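Local coordinates for phosphoribosylaminoimidazole carboxylase, ATPase subunit (Thermotoga maritima, PDB 3AX6), which probably catalyses the ATP-dependent carboxylation of 5-aminoimidazole ribonucleotide with bicarbonate to N5-carboxyaminoimidazole ribonucleotide, a step of de novo purine biosynthesis, at residues A[272-277]-A[290-295]; A[18-23]-A[280-285]; A[96-101]-A[256-261]; A[5-10]-A[28-33]; A[302-307]-A[345-350]. One frame throughout, in Å; residues are numbered along the deposited sequence.

Contact 1: residues A[272-277]-A[290-295]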
# COMPACT_ATOMS: atom_id res chain seq x y z
N ALA A 272 -1.43 -9.66 -3.58
CA ALA A 272 -0.76 -10.85 -4.11
C ALA A 272 0.17 -10.73 -5.30
O ALA A 272 0.73 -11.73 -5.76
CB ALA A 272 -1.80 -11.91 -4.40
N CYS A 273 0.34 -9.52 -5.82
CA CYS A 273 1.21 -9.34 -6.97
C CYS A 273 2.30 -8.34 -6.64
O CYS A 273 2.17 -7.54 -5.72
CB CYS A 273 0.40 -8.86 -8.18
SG CYS A 273 -0.67 -10.14 -8.91
N VAL A 274 3.38 -8.40 -7.40
CA VAL A 274 4.50 -7.50 -7.19
C VAL A 274 4.04 -6.05 -7.31
O VAL A 274 4.24 -5.26 -6.38
CB VAL A 274 5.64 -7.82 -8.18
CG1 VAL A 274 6.78 -6.82 -8.01
CG2 VAL A 274 6.14 -9.24 -7.95
N THR A 275 3.43 -5.69 -8.43
CA THR A 275 2.94 -4.32 -8.62
C THR A 275 1.42 -4.28 -8.76
O THR A 275 0.83 -4.97 -9.59
CB THR A 275 3.62 -3.60 -9.83
OG1 THR A 275 2.64 -3.20 -10.78
CG2 THR A 275 4.62 -4.48 -10.50
N SER A 276 0.79 -3.46 -7.92
CA SER A 276 -0.66 -3.34 -7.93
C SER A 276 -1.19 -2.68 -9.21
O SER A 276 -0.47 -1.93 -9.89
CB SER A 276 -1.13 -2.53 -6.72
OG SER A 276 -0.98 -1.14 -6.97
N GLN A 277 -2.46 -2.95 -9.50
CA GLN A 277 -3.10 -2.41 -10.69
C GLN A 277 -3.09 -0.88 -10.70
O GLN A 277 -3.10 -0.27 -11.77
CB GLN A 277 -4.55 -2.91 -10.78
CG GLN A 277 -5.51 -2.30 -9.76
CD GLN A 277 -6.95 -2.66 -10.06
OE1 GLN A 277 -7.34 -2.76 -11.23
NE2 GLN A 277 -7.75 -2.84 -9.02
N LEU A 290 6.64 -0.63 -17.43
CA LEU A 290 5.62 -1.31 -16.63
C LEU A 290 6.23 -2.24 -15.58
O LEU A 290 7.33 -2.77 -15.77
CB LEU A 290 4.68 -2.09 -17.55
CG LEU A 290 3.46 -1.36 -18.11
CD1 LEU A 290 3.76 0.11 -18.30
CD2 LEU A 290 3.01 -2.01 -19.42
N GLY A 291 5.53 -2.42 -14.47
CA GLY A 291 6.02 -3.28 -13.41
C GLY A 291 5.59 -4.74 -13.50
O GLY A 291 4.57 -5.07 -14.11
N SER A 292 6.39 -5.60 -12.89
CA SER A 292 6.12 -7.04 -12.89
C SER A 292 4.73 -7.41 -12.38
O SER A 292 4.25 -6.85 -11.40
CB SER A 292 7.15 -7.76 -12.02
OG SER A 292 6.66 -9.02 -11.65
N THR A 293 4.08 -8.36 -13.04
CA THR A 293 2.75 -8.78 -12.62
C THR A 293 2.79 -10.15 -11.93
O THR A 293 1.76 -10.81 -11.83
CB THR A 293 1.78 -8.92 -13.80
OG1 THR A 293 2.24 -9.96 -14.67
CG2 THR A 293 1.65 -7.59 -14.56
N GLU A 294 3.97 -10.56 -11.47
CA GLU A 294 4.14 -11.86 -10.83
C GLU A 294 3.21 -12.06 -9.63
O GLU A 294 3.05 -11.17 -8.80
CB GLU A 294 5.60 -12.05 -10.38
CG GLU A 294 5.93 -13.43 -9.81
CD GLU A 294 7.37 -13.56 -9.32
OE1 GLU A 294 7.72 -14.62 -8.75
OE2 GLU A 294 8.17 -12.62 -9.51
N LEU A 295 2.57 -13.23 -9.57
CA LEU A 295 1.66 -13.55 -8.47
C LEU A 295 2.51 -14.20 -7.39
O LEU A 295 3.04 -15.29 -7.58
CB LEU A 295 0.57 -14.51 -8.93
CG LEU A 295 -0.48 -14.90 -7.88
CD1 LEU A 295 -1.37 -13.72 -7.57
CD2 LEU A 295 -1.34 -16.04 -8.42
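The flat group at the middle of this contact is the peptide carbonyl of Glu294, which Val274 meets within its plane: Val274 N donates to Glu294 O over 3.1 Å, with a C=O...N angle of 159°. Cys273 CA adds a CA-H...O contact of 3.2 Å to Glu294 O, and Leu295 CA makes the corresponding contact with Ala272 O. With the Val274 bond and a backbone bond between Ala272 and Leu296, Cys273 and Leu295 form a single beta bridge between chain runs 171° apart in direction. A further bond, from Thr275 N to Ser292 O, is less certain, that oxygen sitting too near a neighbour. The pairing draws together the two loops that flank helix 277-285. Inside the second loop, Ser292 OG accepts from Glu294 N over 3.1 Å, an ST turn. Val274 CG2 rests against both sides of this turn, 3.7 Å from Ser292 OG and 3.8 Å from Glu294 CB. An alanine at Ser292 would probably leave Glu294 N without this acceptor and the carbonyl that holds Val274 less firmly placed. Leu295 starts out directed away from the other loop, but with CG anti to its backbone N (chi1 -178°) it brings CD1 to 3.7 Å from Ala272 CB and 3.9 Å from Cys273 SG. Thr293 OG1 bonds to Cys192 O, and Val274 also packs on Val350 of the second subunit.

Contact 2: residues A[18-23]-A[280-285]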
# COMPACT_ATOMS: atom_id res chain seq x y z
N LEU A 18 -3.15 7.99 -4.29
CA LEU A 18 -2.07 7.61 -3.38
C LEU A 18 -0.88 7.03 -4.14
O LEU A 18 0.25 7.46 -3.94
CB LEU A 18 -2.54 6.60 -2.33
CG LEU A 18 -3.36 7.06 -1.11
CD1 LEU A 18 -2.71 8.27 -0.44
CD2 LEU A 18 -4.74 7.42 -1.56
N GLU A 19 -1.12 6.06 -5.01
CA GLU A 19 -0.03 5.45 -5.76
C GLU A 19 0.69 6.45 -6.63
O GLU A 19 1.89 6.35 -6.84
CB GLU A 19 -0.55 4.30 -6.63
CG GLU A 19 -0.83 3.02 -5.87
CD GLU A 19 0.40 2.52 -5.11
OE1 GLU A 19 1.50 2.46 -5.71
OE2 GLU A 19 0.26 2.19 -3.90
N ALA A 20 -0.05 7.43 -7.14
CA ALA A 20 0.54 8.45 -7.99
C ALA A 20 1.48 9.33 -7.18
O ALA A 20 2.62 9.59 -7.58
CB ALA A 20 -0.56 9.29 -8.64
N LYS A 21 1.01 9.80 -6.03
CA LYS A 21 1.85 10.64 -5.18
C LYS A 21 3.05 9.84 -4.70
O LYS A 21 4.13 10.40 -4.51
CB LYS A 21 1.04 11.17 -4.00
CG LYS A 21 -0.11 12.06 -4.45
CD LYS A 21 -0.86 12.69 -3.29
CE LYS A 21 0.05 13.62 -2.47
NZ LYS A 21 0.69 14.65 -3.32
N LYS A 22 2.86 8.53 -4.53
CA LYS A 22 3.95 7.65 -4.10
C LYS A 22 5.08 7.63 -5.12
O LYS A 22 6.24 7.43 -4.76
CB LYS A 22 3.45 6.22 -3.92
CG LYS A 22 2.96 5.86 -2.53
CD LYS A 22 2.80 4.33 -2.42
CE LYS A 22 4.11 3.62 -2.81
NZ LYS A 22 4.03 2.14 -2.69
N MSE A 23 4.75 7.83 -6.39
CA MSE A 23 5.76 7.80 -7.44
C MSE A 23 6.35 9.19 -7.66
O MSE A 23 7.14 9.40 -8.57
CB MSE A 23 5.15 7.25 -8.73
CG MSE A 23 6.16 6.62 -9.69
SE MSE A 23 5.33 5.60 -11.14
CE MSE A 23 4.25 4.42 -10.04
N GLN A 280 0.47 0.23 -11.54
CA GLN A 280 0.59 -0.15 -12.94
C GLN A 280 -0.08 0.88 -13.85
O GLN A 280 0.47 1.26 -14.89
CB GLN A 280 -0.04 -1.53 -13.16
CG GLN A 280 0.39 -2.22 -14.45
CD GLN A 280 1.85 -2.61 -14.43
OE1 GLN A 280 2.74 -1.77 -14.53
NE2 GLN A 280 2.11 -3.91 -14.29
N HIS A 281 -1.26 1.33 -13.44
CA HIS A 281 -2.02 2.32 -14.20
C HIS A 281 -1.24 3.62 -14.33
O HIS A 281 -1.22 4.24 -15.41
CB HIS A 281 -3.37 2.58 -13.51
CG HIS A 281 -4.27 3.49 -14.29
ND1 HIS A 281 -4.79 3.14 -15.52
CD2 HIS A 281 -4.73 4.73 -14.02
CE1 HIS A 281 -5.54 4.13 -15.98
NE2 HIS A 281 -5.52 5.11 -15.08
N ILE A 282 -0.61 4.04 -13.24
CA ILE A 282 0.18 5.27 -13.25
C ILE A 282 1.36 5.10 -14.19
O ILE A 282 1.64 5.98 -15.01
CB ILE A 282 0.72 5.64 -11.84
CG1 ILE A 282 -0.44 5.81 -10.85
CG2 ILE A 282 1.54 6.92 -11.92
CD1 ILE A 282 -1.50 6.79 -11.30
N ARG A 283 2.04 3.97 -14.08
CA ARG A 283 3.18 3.70 -14.96
C ARG A 283 2.76 3.78 -16.43
O ARG A 283 3.45 4.40 -17.24
CB ARG A 283 3.77 2.30 -14.71
CG ARG A 283 4.51 2.11 -13.38
CD ARG A 283 5.32 0.82 -13.46
NE ARG A 283 5.83 0.34 -12.18
CZ ARG A 283 7.03 -0.20 -12.03
NH1 ARG A 283 7.84 -0.33 -13.07
NH2 ARG A 283 7.42 -0.63 -10.83
N ALA A 284 1.63 3.17 -16.76
CA ALA A 284 1.16 3.15 -18.14
C ALA A 284 0.77 4.52 -18.69
O ALA A 284 1.14 4.87 -19.81
CB ALA A 284 0.01 2.17 -18.29
N ILE A 285 0.02 5.30 -17.93
CA ILE A 285 -0.40 6.60 -18.45
C ILE A 285 0.76 7.60 -18.49
O ILE A 285 0.67 8.62 -19.19
CB ILE A 285 -1.57 7.20 -17.66
CG1 ILE A 285 -1.12 7.64 -16.27
CG2 ILE A 285 -2.69 6.18 -17.57
CD1 ILE A 285 -2.21 8.34 -15.47
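Met23, a selenomethionine, and Ile282 overlap antiparallel, each reaching from its own backbone toward the other. The Met23 chain leaves with CG anti to the backbone N and turns only at its last torsion (chi3 -55°), which folds CE round beside the isoleucine. Ile282 CG2 consequently touches the selenium and the methyl beyond it, 4.1 Å from Met23 SE and equally far from Met23 CE. Against Arg283 the same side chain lies crosswise, at about a right angle, and Met23 CE meets Arg283 CG at 4.1 Å. The other branch of Ile282 serves a different neighbour: CD1 comes to 3.8 Å from Ala20 CB, while Ile282 CG1 lies 4.0 Å from Ala20 CA, with the small alanine letting the branch approach the helix backbone. The contact thus docks helix 11-22 of the Rossmann-like preATP-grasp domain onto helix 277-285, two elements far apart in sequence, through apolar groups. An alanine at Ile282 would probably open a gap between Ala20 and the bent end of Met23, leaving the selenomethionine freer to turn. Arg283 gives this interface its aliphatic stem and sends its guanidinium elsewhere, to a salt bridge with Glu279 and hydrogen bonds to Pro289 O and to Leu328 O of the second subunit. Leu323 of the second subunit also packs on Met23.

Contact 3: residues A[96-101]-A[256-261]. With ADP (adenosine-5'-diphosphate), chain E.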
# COMPACT_ATOMS: atom_id res chain seq x y z
N GLU A 96 -14.95 6.04 -25.77
CA GLU A 96 -16.11 6.14 -26.64
C GLU A 96 -16.54 4.77 -27.19
O GLU A 96 -17.73 4.46 -27.25
CB GLU A 96 -15.79 7.09 -27.80
CG GLU A 96 -16.98 7.48 -28.66
CD GLU A 96 -16.62 8.54 -29.67
OE1 GLU A 96 -15.67 8.32 -30.44
OE2 GLU A 96 -17.30 9.60 -29.69
N ILE A 97 -15.55 3.97 -27.58
CA ILE A 97 -15.81 2.63 -28.10
C ILE A 97 -16.40 1.70 -27.05
O ILE A 97 -17.31 0.92 -27.33
CB ILE A 97 -14.51 1.98 -28.62
CG1 ILE A 97 -14.09 2.64 -29.93
CG2 ILE A 97 -14.71 0.49 -28.82
CD1 ILE A 97 -12.85 2.00 -30.57
N ILE A 98 -15.89 1.80 -25.82
CA ILE A 98 -16.36 0.96 -24.73
C ILE A 98 -17.72 1.36 -24.15
O ILE A 98 -18.51 0.49 -23.76
CB ILE A 98 -15.32 0.93 -23.60
CG1 ILE A 98 -13.98 0.43 -24.15
CG2 ILE A 98 -15.79 0.03 -22.47
CD1 ILE A 98 -12.84 0.49 -23.15
N GLN A 99 -18.01 2.65 -24.10
CA GLN A 99 -19.27 3.15 -23.56
C GLN A 99 -20.53 2.58 -24.21
O GLN A 99 -21.58 2.48 -23.57
CB GLN A 99 -19.34 4.67 -23.66
CG GLN A 99 -18.45 5.40 -22.69
CD GLN A 99 -18.91 6.82 -22.47
OE1 GLN A 99 -19.15 7.56 -23.42
NE2 GLN A 99 -19.03 7.20 -21.21
N ASP A 100 -20.45 2.24 -25.49
CA ASP A 100 -21.59 1.69 -26.19
C ASP A 100 -21.31 0.22 -26.49
O ASP A 100 -20.41 -0.11 -27.27
CB ASP A 100 -21.83 2.48 -27.48
CG ASP A 100 -22.92 1.88 -28.34
OD1 ASP A 100 -23.35 2.56 -29.30
OD2 ASP A 100 -23.34 0.74 -28.08
N LYS A 101 -22.08 -0.65 -25.86
CA LYS A 101 -21.89 -2.08 -26.03
C LYS A 101 -21.94 -2.57 -27.46
O LYS A 101 -21.24 -3.52 -27.80
CB LYS A 101 -22.92 -2.85 -25.19
CG LYS A 101 -22.73 -2.69 -23.69
CD LYS A 101 -23.49 -3.77 -22.94
CE LYS A 101 -23.17 -3.75 -21.46
NZ LYS A 101 -23.77 -4.92 -20.77
N ASN A 256 -16.75 -10.53 -22.91
CA ASN A 256 -18.04 -9.92 -22.66
C ASN A 256 -18.00 -8.42 -22.38
O ASN A 256 -18.86 -7.68 -22.86
CB ASN A 256 -18.70 -10.64 -21.47
CG ASN A 256 -19.92 -9.90 -20.94
OD1 ASN A 256 -20.86 -9.64 -21.68
ND2 ASN A 256 -19.90 -9.58 -19.66
N GLU A 257 -17.01 -7.98 -21.63
CA GLU A 257 -16.93 -6.56 -21.28
C GLU A 257 -15.51 -6.04 -21.13
O GLU A 257 -14.58 -6.79 -20.84
CB GLU A 257 -17.69 -6.34 -19.96
CG GLU A 257 -17.91 -4.89 -19.58
CD GLU A 257 -18.81 -4.17 -20.55
OE1 GLU A 257 -20.02 -4.45 -20.56
OE2 GLU A 257 -18.31 -3.32 -21.31
N ILE A 258 -15.36 -4.73 -21.33
CA ILE A 258 -14.07 -4.07 -21.21
C ILE A 258 -14.21 -2.87 -20.28
O ILE A 258 -15.08 -2.02 -20.48
CB ILE A 258 -13.58 -3.51 -22.56
CG1 ILE A 258 -13.48 -4.63 -23.60
CG2 ILE A 258 -12.23 -2.82 -22.36
CD1 ILE A 258 -13.03 -4.15 -24.97
N ALA A 259 -13.35 -2.79 -19.27
CA ALA A 259 -13.37 -1.66 -18.34
C ALA A 259 -12.06 -0.89 -18.54
O ALA A 259 -10.98 -1.42 -18.27
CB ALA A 259 -13.47 -2.16 -16.91
N PRO A 260 -12.14 0.37 -19.02
CA PRO A 260 -10.98 1.23 -19.28
C PRO A 260 -10.44 1.90 -18.02
O PRO A 260 -10.30 3.13 -17.97
CB PRO A 260 -11.54 2.25 -20.25
CG PRO A 260 -12.89 2.50 -19.66
CD PRO A 260 -13.38 1.09 -19.35
N ARG A 261 -10.13 1.10 -17.01
CA ARG A 261 -9.64 1.65 -15.76
C ARG A 261 -9.37 0.53 -14.78
O ARG A 261 -9.67 -0.63 -15.07
CB ARG A 261 -10.73 2.55 -15.16
CG ARG A 261 -12.06 1.81 -14.98
CD ARG A 261 -13.07 2.62 -14.18
NE ARG A 261 -14.38 1.97 -14.09
CZ ARG A 261 -14.61 0.83 -13.44
NH1 ARG A 261 -13.64 0.20 -12.80
NH2 ARG A 261 -15.84 0.32 -13.42
PB ADP E . -23.59 -5.81 -16.69
O1B ADP E . -22.19 -6.16 -16.34
O2B ADP E . -24.54 -6.11 -15.41
O3B ADP E . -23.65 -4.18 -17.10
PA ADP E . -23.41 -8.10 -18.26
O1A ADP E . -23.01 -8.15 -19.69
O2A ADP E . -22.08 -8.32 -17.35
O3A ADP E . -24.15 -6.65 -17.99
O5' ADP E . -24.51 -9.27 -17.99
C5' ADP E . -24.47 -9.64 -16.61
C4' ADP E . -24.58 -11.16 -16.46
O4' ADP E . -25.54 -11.71 -17.41
C3' ADP E . -23.24 -11.86 -16.73
O3' ADP E . -22.40 -11.92 -15.56
C2' ADP E . -23.67 -13.23 -17.25
O2' ADP E . -23.83 -14.16 -16.17
C1' ADP E . -24.99 -12.94 -17.98
N9 ADP E . -24.79 -12.83 -19.44
C8 ADP E . -24.30 -11.74 -20.14
N7 ADP E . -24.25 -12.00 -21.41
C5 ADP E . -24.70 -13.26 -21.63
C6 ADP E . -24.88 -14.08 -22.78
N6 ADP E . -24.55 -13.61 -24.03
N1 ADP E . -25.37 -15.32 -22.62
C2 ADP E . -25.69 -15.80 -21.41
N3 ADP E . -25.54 -15.07 -20.31
C4 ADP E . -25.05 -13.80 -20.37
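Helix 96-99 faces strand 256-259 most closely where Ile98 CA and Ile258 CA stand 6.6 Å apart. The strand borders the nucleotide site of the ATP-grasp fold, and Asn256 and Glu257, both opposite Glu244, form a classic beta bulge in it; beyond its end Pro260 centres an inverse gamma turn. Ile98 carries the apolar half of the contact. Its side chain crosses that of Ile258 at about a right angle, and the tip, Ile98 CD1, presses to 3.5 Å from Ile258 CG2, tighter than usual van der Waals contact. On its way past the proline ring the same methyl lies 3.6 Å from Pro260 CB, so it touches both strand and turn. The polar half is at the other end. Lys101 runs out fully extended beyond CG and crosses the side chain of Glu257, which is bent at chi2 (66°). This sets Lys101 NZ in a long salt bridge, 3.8 Å from Glu257 OE1, and in a weak hydrogen bond of 3.3 Å to ADP O3A. Glu257 OE2 is held by Gln104 NE2 and, weakly, by Ile258 N, which probably leaves OE1 turned to the lysine. Lys138 also bonds to the ADP. Asn256, its CG anti to the backbone N, forks weakly through ND2 to the alpha phosphate, 3.4 Å from ADP O1A and 3.4 Å from ADP O2A.

Contact 4: residues A[5-10]-A[28-33]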
# COMPACT_ATOMS: atom_id res chain seq x y z
N GLY A 5 -3.95 14.70 -13.59
CA GLY A 5 -5.31 15.09 -13.28
C GLY A 5 -6.18 13.85 -13.27
O GLY A 5 -6.06 13.00 -14.16
N ILE A 6 -7.04 13.73 -12.26
CA ILE A 6 -7.92 12.58 -12.15
C ILE A 6 -9.38 12.98 -12.03
O ILE A 6 -9.77 13.67 -11.09
CB ILE A 6 -7.55 11.70 -10.93
CG1 ILE A 6 -6.08 11.29 -10.99
CG2 ILE A 6 -8.43 10.45 -10.90
CD1 ILE A 6 -5.65 10.45 -9.81
N ILE A 7 -10.20 12.54 -12.98
CA ILE A 7 -11.63 12.83 -12.97
C ILE A 7 -12.31 11.68 -12.23
O ILE A 7 -12.34 10.55 -12.73
CB ILE A 7 -12.20 12.93 -14.40
CG1 ILE A 7 -11.49 14.06 -15.16
CG2 ILE A 7 -13.71 13.17 -14.36
CD1 ILE A 7 -11.78 14.10 -16.66
N GLY A 8 -12.85 11.97 -11.05
CA GLY A 8 -13.51 10.95 -10.26
C GLY A 8 -12.81 10.84 -8.92
O GLY A 8 -11.67 10.39 -8.84
N GLY A 9 -13.50 11.26 -7.85
CA GLY A 9 -12.91 11.23 -6.52
C GLY A 9 -13.30 10.05 -5.65
O GLY A 9 -13.07 10.07 -4.44
N GLY A 10 -13.88 9.02 -6.26
CA GLY A 10 -14.28 7.85 -5.50
C GLY A 10 -13.11 7.01 -5.02
O GLY A 10 -11.94 7.41 -5.13
N ILE A 28 -4.16 16.44 -9.04
CA ILE A 28 -5.29 17.33 -8.92
C ILE A 28 -6.52 16.49 -9.28
O ILE A 28 -6.60 15.92 -10.37
CB ILE A 28 -5.11 18.57 -9.86
CG1 ILE A 28 -6.47 19.09 -10.35
CG2 ILE A 28 -4.20 18.24 -11.02
CD1 ILE A 28 -7.33 19.69 -9.27
N VAL A 29 -7.45 16.39 -8.33
CA VAL A 29 -8.69 15.61 -8.48
C VAL A 29 -9.93 16.47 -8.80
O VAL A 29 -10.11 17.55 -8.25
CB VAL A 29 -8.98 14.78 -7.18
CG1 VAL A 29 -10.39 14.23 -7.20
CG2 VAL A 29 -7.98 13.65 -7.03
N LEU A 30 -10.77 15.97 -9.70
CA LEU A 30 -12.00 16.65 -10.07
C LEU A 30 -13.16 15.75 -9.69
O LEU A 30 -13.26 14.62 -10.18
CB LEU A 30 -12.03 16.96 -11.57
CG LEU A 30 -13.29 17.67 -12.10
CD1 LEU A 30 -12.98 18.32 -13.44
CD2 LEU A 30 -14.47 16.69 -12.23
N ASP A 31 -14.03 16.25 -8.82
CA ASP A 31 -15.18 15.50 -8.34
C ASP A 31 -16.24 16.49 -7.84
O ASP A 31 -15.91 17.52 -7.23
CB ASP A 31 -14.73 14.58 -7.20
CG ASP A 31 -15.74 13.49 -6.90
OD1 ASP A 31 -15.73 12.46 -7.62
OD2 ASP A 31 -16.54 13.66 -5.96
N PRO A 32 -17.53 16.21 -8.10
CA PRO A 32 -18.62 17.10 -7.67
C PRO A 32 -18.91 17.15 -6.18
O PRO A 32 -19.73 17.95 -5.72
CB PRO A 32 -19.81 16.60 -8.48
CG PRO A 32 -19.54 15.15 -8.59
CD PRO A 32 -18.06 15.10 -8.91
N THR A 33 -18.23 16.31 -5.41
CA THR A 33 -18.41 16.28 -3.97
C THR A 33 -17.21 16.86 -3.23
O THR A 33 -16.09 16.35 -3.33
CB THR A 33 -18.64 14.84 -3.47
OG1 THR A 33 -19.78 14.28 -4.13
CG2 THR A 33 -18.84 14.82 -1.96
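Gly9 N donates to Asp31 OD1 in a bond modelled at 2.5 Å, a doubtfully short length, the nitrogen lying 46° out of the carboxylate plane. The other oxygen of the group is used too: Asp31 OD2 accepts from Thr33 N over 3.2 Å, an Asx turn, and the two bonds would together limit the rotation of the carboxylate. Ahead of it in the chain runs a parallel ladder, in which Ile6 N donates to Ile28 O at 2.9 Å, Leu30 N to Ile6 O, and Gly8 N to Leu30 O at 2.8 Å. Strands 3-7 and 26-31 are joined through helix 11-22 as the first beta-alpha-beta unit of a Rossmann-like sheet, and Gly8 and Gly10 lie in a glycine-rich turn resembling the GxGxxG pattern. Gly8 is called for by its backbone angles; at Gly9 a beta carbon would come too close to Asp31 CG. On one face of the sheet Ile7 and Leu30 run parallel in the same direction, with Ile7 CG2 4.2 Å from Leu30 CD2 and Leu59 of helix 53-61 covering both. The opposite face carries Ile6 and Val29 beneath helix 11-22, where Thr17 touches both and Val29 CG1 approaches Gly9 CA to 4.0 Å.

Contact 5: residues A[302-307]-A[345-350]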
# COMPACT_ATOMS: atom_id res chain seq x y z
N VAL A 302 -13.03 -10.45 -1.22
CA VAL A 302 -14.47 -10.38 -1.01
C VAL A 302 -14.86 -8.94 -0.71
O VAL A 302 -14.23 -8.26 0.10
CB VAL A 302 -14.92 -11.26 0.20
CG1 VAL A 302 -16.39 -11.04 0.49
CG2 VAL A 302 -14.66 -12.72 -0.09
N ASN A 303 -15.92 -8.47 -1.37
CA ASN A 303 -16.41 -7.12 -1.17
C ASN A 303 -17.20 -7.00 0.12
O ASN A 303 -17.93 -7.90 0.49
CB ASN A 303 -17.31 -6.67 -2.33
CG ASN A 303 -16.53 -6.41 -3.60
OD1 ASN A 303 -15.54 -5.69 -3.59
ND2 ASN A 303 -16.99 -7.00 -4.70
N LEU A 304 -17.02 -5.88 0.81
CA LEU A 304 -17.76 -5.63 2.03
C LEU A 304 -18.80 -4.59 1.64
O LEU A 304 -18.45 -3.50 1.21
CB LEU A 304 -16.85 -5.05 3.11
CG LEU A 304 -15.98 -6.02 3.90
CD1 LEU A 304 -15.22 -5.25 4.96
CD2 LEU A 304 -16.85 -7.08 4.56
N LEU A 305 -20.07 -4.96 1.77
CA LEU A 305 -21.16 -4.05 1.44
C LEU A 305 -21.94 -3.76 2.71
O LEU A 305 -21.97 -4.58 3.63
CB LEU A 305 -22.11 -4.68 0.41
CG LEU A 305 -21.56 -5.28 -0.89
CD1 LEU A 305 -22.73 -5.81 -1.70
CD2 LEU A 305 -20.81 -4.23 -1.69
N GLY A 306 -22.58 -2.60 2.77
CA GLY A 306 -23.35 -2.27 3.95
C GLY A 306 -24.48 -3.27 4.10
O GLY A 306 -25.16 -3.58 3.12
N GLU A 307 -24.69 -3.78 5.30
CA GLU A 307 -25.75 -4.73 5.57
C GLU A 307 -27.10 -4.05 5.45
O GLU A 307 -27.22 -2.83 5.63
CB GLU A 307 -25.61 -5.32 6.98
CG GLU A 307 -24.45 -6.28 7.17
CD GLU A 307 -24.53 -7.48 6.24
OE1 GLU A 307 -25.57 -8.18 6.25
OE2 GLU A 307 -23.55 -7.73 5.50
N GLY A 345 -15.99 -1.46 1.22
CA GLY A 345 -14.61 -1.91 1.24
C GLY A 345 -14.50 -3.35 0.80
O GLY A 345 -15.43 -3.90 0.21
N HIS A 346 -13.35 -3.95 1.07
CA HIS A 346 -13.13 -5.35 0.74
C HIS A 346 -12.10 -5.92 1.70
O HIS A 346 -11.42 -5.17 2.41
CB HIS A 346 -12.65 -5.51 -0.73
CG HIS A 346 -11.25 -5.02 -0.98
ND1 HIS A 346 -10.97 -3.72 -1.35
CD2 HIS A 346 -10.06 -5.66 -0.93
CE1 HIS A 346 -9.66 -3.58 -1.52
NE2 HIS A 346 -9.09 -4.74 -1.27
N PHE A 347 -12.02 -7.24 1.75
CA PHE A 347 -11.03 -7.90 2.58
C PHE A 347 -10.45 -8.98 1.70
O PHE A 347 -11.10 -9.44 0.76
CB PHE A 347 -11.64 -8.43 3.90
CG PHE A 347 -12.56 -9.62 3.74
CD1 PHE A 347 -12.05 -10.90 3.61
CD2 PHE A 347 -13.94 -9.44 3.80
CE1 PHE A 347 -12.90 -12.00 3.54
CE2 PHE A 347 -14.80 -10.53 3.73
CZ PHE A 347 -14.29 -11.82 3.60
N THR A 348 -9.21 -9.36 1.97
CA THR A 348 -8.52 -10.36 1.17
C THR A 348 -7.92 -11.44 2.05
O THR A 348 -7.50 -11.18 3.18
CB THR A 348 -7.40 -9.73 0.35
OG1 THR A 348 -7.94 -8.71 -0.51
CG2 THR A 348 -6.72 -10.77 -0.51
N VAL A 349 -7.87 -12.65 1.53
CA VAL A 349 -7.31 -13.77 2.26
C VAL A 349 -6.25 -14.41 1.38
O VAL A 349 -6.58 -15.05 0.38
CB VAL A 349 -8.39 -14.81 2.61
CG1 VAL A 349 -7.75 -16.07 3.16
CG2 VAL A 349 -9.36 -14.22 3.64
N VAL A 350 -4.98 -14.21 1.74
CA VAL A 350 -3.89 -14.80 0.97
C VAL A 350 -3.46 -16.10 1.62
O VAL A 350 -3.37 -16.20 2.84
CB VAL A 350 -2.68 -13.84 0.86
CG1 VAL A 350 -3.07 -12.61 0.07
CG2 VAL A 350 -2.18 -13.45 2.24
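Two strands of the C-terminal domain, 299-305 and 343-350, pair within the large antiparallel sheet that also holds strands of the ATP-grasp domain. Val302 and Phe347 form a hydrogen-bonded pair, Val302 N to Phe347 O and Phe347 N to Val302 O both at 2.9 Å, the first nearly straight (173° at the hydrogen). Asn303 and His346 follow as a non-hydrogen-bonded pair, their CA atoms 4.2 Å apart; His346 ND1 bonds to Tyr333 and Asn303 OD1 to Asn264. Leu304 N donates to Gly345 O at 2.6 Å, from above the carbonyl plane, and the backbone angles of Gly345 call for glycine. On the other face, Phe347 has CG between its backbone N and carbonyl carbon (chi1 71°), which brings one face of the ring against Val302: Val302 CB stands 3.8 Å from the ring centroid, a CH-pi contact. Leu304 CD2 comes to the edge, 3.8 Å from Phe347 CD2. The contact on this face is thus purely apolar, and Ala361 and Ala364 of helix 354-364 add to it.

Contact 4 lies in the parallel sheet of the N-terminal Rossmann-like domain, and helix 11-22, joining its two strands, supplies one side of contact 2, about 16 Å away between centres. Helix 277-285 supplies the other side, and contact 1 pairs the loops at its two ends. Contacts 1 and 2 touch through a probable hydrogen bond from Gln280 NE2 to Gly291 O, and both reach the second subunit. Contacts 3 and 5, centres about 25 Å apart, use the same antiparallel sheet, one at the nucleotide site and one in the C-terminal domain. Along the chain contacts 4, 3, 1 and 5 follow in series; contact 3 is nested inside contact 2, and contact 2 ties the N-terminal domain to helix 277-285.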